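Local coordinates for protein putative S-adenosylmethionine-dependent methyltransferase (Bacteroides thetaiotaomicron, PDB 1WYZ) that probably transfers a methyl group from S-adenosylmethionine, although its substrate is not established, at residues 32-37 with 58-63. Sequence-based numbering, arbitrary orientation.
Sequences IRHFIV and SLTFYP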
loop_
_atom_site.group_PDB
_atom_site.type_symbol
_atom_site.label_atom_id
_atom_site.label_comp_id
_atom_site.label_asym_id
_atom_site.label_seq_id
_atom_site.Cartn_x
_atom_site.Cartn_y
_atom_site.Cartn_z
ATOM N N ILE A 32 -20.051 8.924 10.599
ATOM C CA ILE A 32 -20.743 7.804 9.967
ATOM C C ILE A 32 -21.725 7.072 10.874
ATOM O O ILE A 32 -21.405 6.745 12.012
ATOM C CB ILE A 32 -19.725 6.805 9.427
ATOM C CG1 ILE A 32 -18.761 7.533 8.485
ATOM C CG2 ILE A 32 -20.438 5.668 8.725
ATOM C CD1 ILE A 32 -19.283 7.986 7.134
ATOM N N ARG A 33 -22.917 6.815 10.344
ATOM C CA ARG A 33 -23.984 6.126 11.071
ATOM C C ARG A 33 -24.250 4.747 10.481
ATOM O O ARG A 33 -24.847 3.891 11.134
ATOM C CB ARG A 33 -25.292 6.918 10.994
ATOM C CG ARG A 33 -25.267 8.308 11.610
ATOM C CD ARG A 33 -26.628 8.976 11.421
ATOM N NE ARG A 33 -26.723 10.266 12.095
ATOM C CZ ARG A 33 -27.814 11.027 12.102
ATOM N NH1 ARG A 33 -28.910 10.628 11.466
ATOM N NH2 ARG A 33 -27.813 12.186 12.754
ATOM N N HIS A 34 -23.822 4.550 9.235
ATOM C CA HIS A 34 -24.026 3.287 8.517
ATOM C C HIS A 34 -22.711 2.695 8.014
ATOM O O HIS A 34 -21.995 3.330 7.249
ATOM C CB HIS A 34 -24.933 3.506 7.302
ATOM C CG HIS A 34 -26.101 4.403 7.565
ATOM N ND1 HIS A 34 -25.962 5.691 8.035
ATOM C CD2 HIS A 34 -27.430 4.212 7.383
ATOM C CE1 HIS A 34 -27.152 6.256 8.130
ATOM N NE2 HIS A 34 -28.059 5.380 7.740
ATOM N N PHE A 35 -22.411 1.471 8.419
ATOM C CA PHE A 35 -21.186 0.821 7.982
ATOM C C PHE A 35 -21.485 -0.441 7.187
ATOM O O PHE A 35 -22.470 -1.120 7.433
ATOM C CB PHE A 35 -20.310 0.444 9.184
ATOM C CG PHE A 35 -19.968 1.600 10.069
ATOM C CD1 PHE A 35 -20.875 2.061 11.021
ATOM C CD2 PHE A 35 -18.754 2.268 9.920
ATOM C CE1 PHE A 35 -20.583 3.181 11.807
ATOM C CE2 PHE A 35 -18.450 3.398 10.707
ATOM C CZ PHE A 35 -19.365 3.853 11.649
ATOM N N ILE A 36 -20.628 -0.739 6.223
ATOM C CA ILE A 36 -20.754 -1.945 5.423
ATOM C C ILE A 36 -19.520 -2.720 5.864
ATOM O O ILE A 36 -18.395 -2.256 5.694
ATOM C CB ILE A 36 -20.709 -1.635 3.908
ATOM C CG1 ILE A 36 -21.989 -0.911 3.487
ATOM C CG2 ILE A 36 -20.615 -2.923 3.103
ATOM C CD1 ILE A 36 -23.277 -1.660 3.538
ATOM N N VAL A 37 -19.733 -3.896 6.447
ATOM C CA VAL A 37 -18.625 -4.687 6.973
ATOM C C VAL A 37 -18.597 -6.168 6.622
ATOM O O VAL A 37 -19.606 -6.755 6.229
ATOM C CB VAL A 37 -18.594 -4.584 8.507
ATOM C CG1 VAL A 37 -18.355 -3.139 8.932
ATOM C CG2 VAL A 37 -19.918 -5.089 9.073
ATOM N N SER A 58 -26.567 2.186 16.831
ATOM C CA SER A 58 -26.791 2.697 15.478
ATOM C C SER A 58 -26.713 1.486 14.551
ATOM O O SER A 58 -26.155 1.552 13.452
ATOM C CB SER A 58 -25.708 3.718 15.099
ATOM O OG SER A 58 -24.425 3.115 14.984
ATOM N N LEU A 59 -27.279 0.378 15.026
ATOM C CA LEU A 59 -27.294 -0.895 14.309
ATOM C C LEU A 59 -27.822 -0.810 12.888
ATOM O O LEU A 59 -28.997 -1.068 12.624
ATOM C CB LEU A 59 -28.104 -1.931 15.098
ATOM C CG LEU A 59 -28.377 -3.307 14.479
ATOM C CD1 LEU A 59 -27.093 -3.931 13.952
ATOM C CD2 LEU A 59 -29.013 -4.201 15.537
ATOM N N THR A 60 -26.929 -0.443 11.978
ATOM C CA THR A 60 -27.242 -0.331 10.566
ATOM C C THR A 60 -26.088 -0.988 9.826
ATOM O O THR A 60 -25.888 -0.775 8.630
ATOM C CB THR A 60 -27.366 1.142 10.133
ATOM O OG1 THR A 60 -26.256 1.882 10.650
ATOM C CG2 THR A 60 -28.661 1.745 10.650
ATOM N N PHE A 61 -25.318 -1.784 10.561
ATOM C CA PHE A 61 -24.185 -2.488 9.984
ATOM C C PHE A 61 -24.705 -3.476 8.945
ATOM O O PHE A 61 -25.463 -4.386 9.272
ATOM C CB PHE A 61 -23.425 -3.263 11.061
ATOM C CG PHE A 61 -23.022 -2.435 12.256
ATOM C CD1 PHE A 61 -23.965 -2.047 13.211
ATOM C CD2 PHE A 61 -21.688 -2.074 12.448
ATOM C CE1 PHE A 61 -23.582 -1.313 14.348
ATOM C CE2 PHE A 61 -21.291 -1.341 13.578
ATOM C CZ PHE A 61 -22.243 -0.963 14.528
ATOM N N TYR A 62 -24.301 -3.293 7.695
ATOM C CA TYR A 62 -24.726 -4.182 6.618
ATOM C C TYR A 62 -23.637 -5.223 6.351
ATOM O O TYR A 62 -22.506 -4.873 5.997
ATOM C CB TYR A 62 -24.990 -3.383 5.331
ATOM C CG TYR A 62 -26.104 -2.366 5.450
ATOM C CD1 TYR A 62 -27.430 -2.763 5.640
ATOM C CD2 TYR A 62 -25.832 -1.001 5.388
ATOM C CE1 TYR A 62 -28.463 -1.817 5.765
ATOM C CE2 TYR A 62 -26.856 -0.046 5.511
ATOM C CZ TYR A 62 -28.164 -0.460 5.703
ATOM O OH TYR A 62 -29.152 0.488 5.847
ATOM N N PRO A 63 -23.959 -6.517 6.539
ATOM C CA PRO A 63 -23.015 -7.618 6.314
ATOM C C PRO A 63 -22.675 -7.756 4.834
ATOM O O PRO A 63 -23.564 -7.691 3.980
ATOM C CB PRO A 63 -23.768 -8.831 6.853
ATOM C CG PRO A 63 -24.608 -8.251 7.936
ATOM C CD PRO A 63 -25.145 -7.001 7.265
#
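Segment 58-63 runs alongside 32-37 at the margin of this chain's parallel sheet, a worked example of an edge strand that is regular at one end only. The ordered end is a two-bond ladder that grips Y62 on both its polar backbone atoms. Y62 N donates to F35 O at 2.9 Å, almost straight and nearly along the C=O axis, and Y62 O receives V37 N at 3.0 Å, this donor standing 25° above the carbonyl plane. P63 follows in register with V37 and directs a CA-H...O contact at V37 O.

I36 and Y62 share one face of the sheet, their side chains crossing obliquely; Y76 and P79 of helix 70-81 cover this side. On the other face F35 and F61 lie nearly parallel (planes at 24°) but slid so far apart that the rings barely overlap, F35 CD1 reaching F61 CE2 at 4.3 Å. V37 adds CG2 near F61 CB, and L47, A43 and R44 of helix 40-50 pack against this aromatic and aliphatic layer.

Toward S58 the ladder gives way to a looser, more exposed end. T60, poorly ordered, has OG1 between its backbone N and carbonyl carbon (chi1 47°), which sets the hydroxyl close to both R33 O and S58 O; its CB and OG1 also brush the H34 ring. R33 leads its extended chain away. The pairing closes a beta-alpha-beta unit, strand 34-37, helix 40-50, strand 62-63, at the margin of the N-terminal parallel sheet, consistent with the alpha/beta fold of RsmI-like methyltransferases.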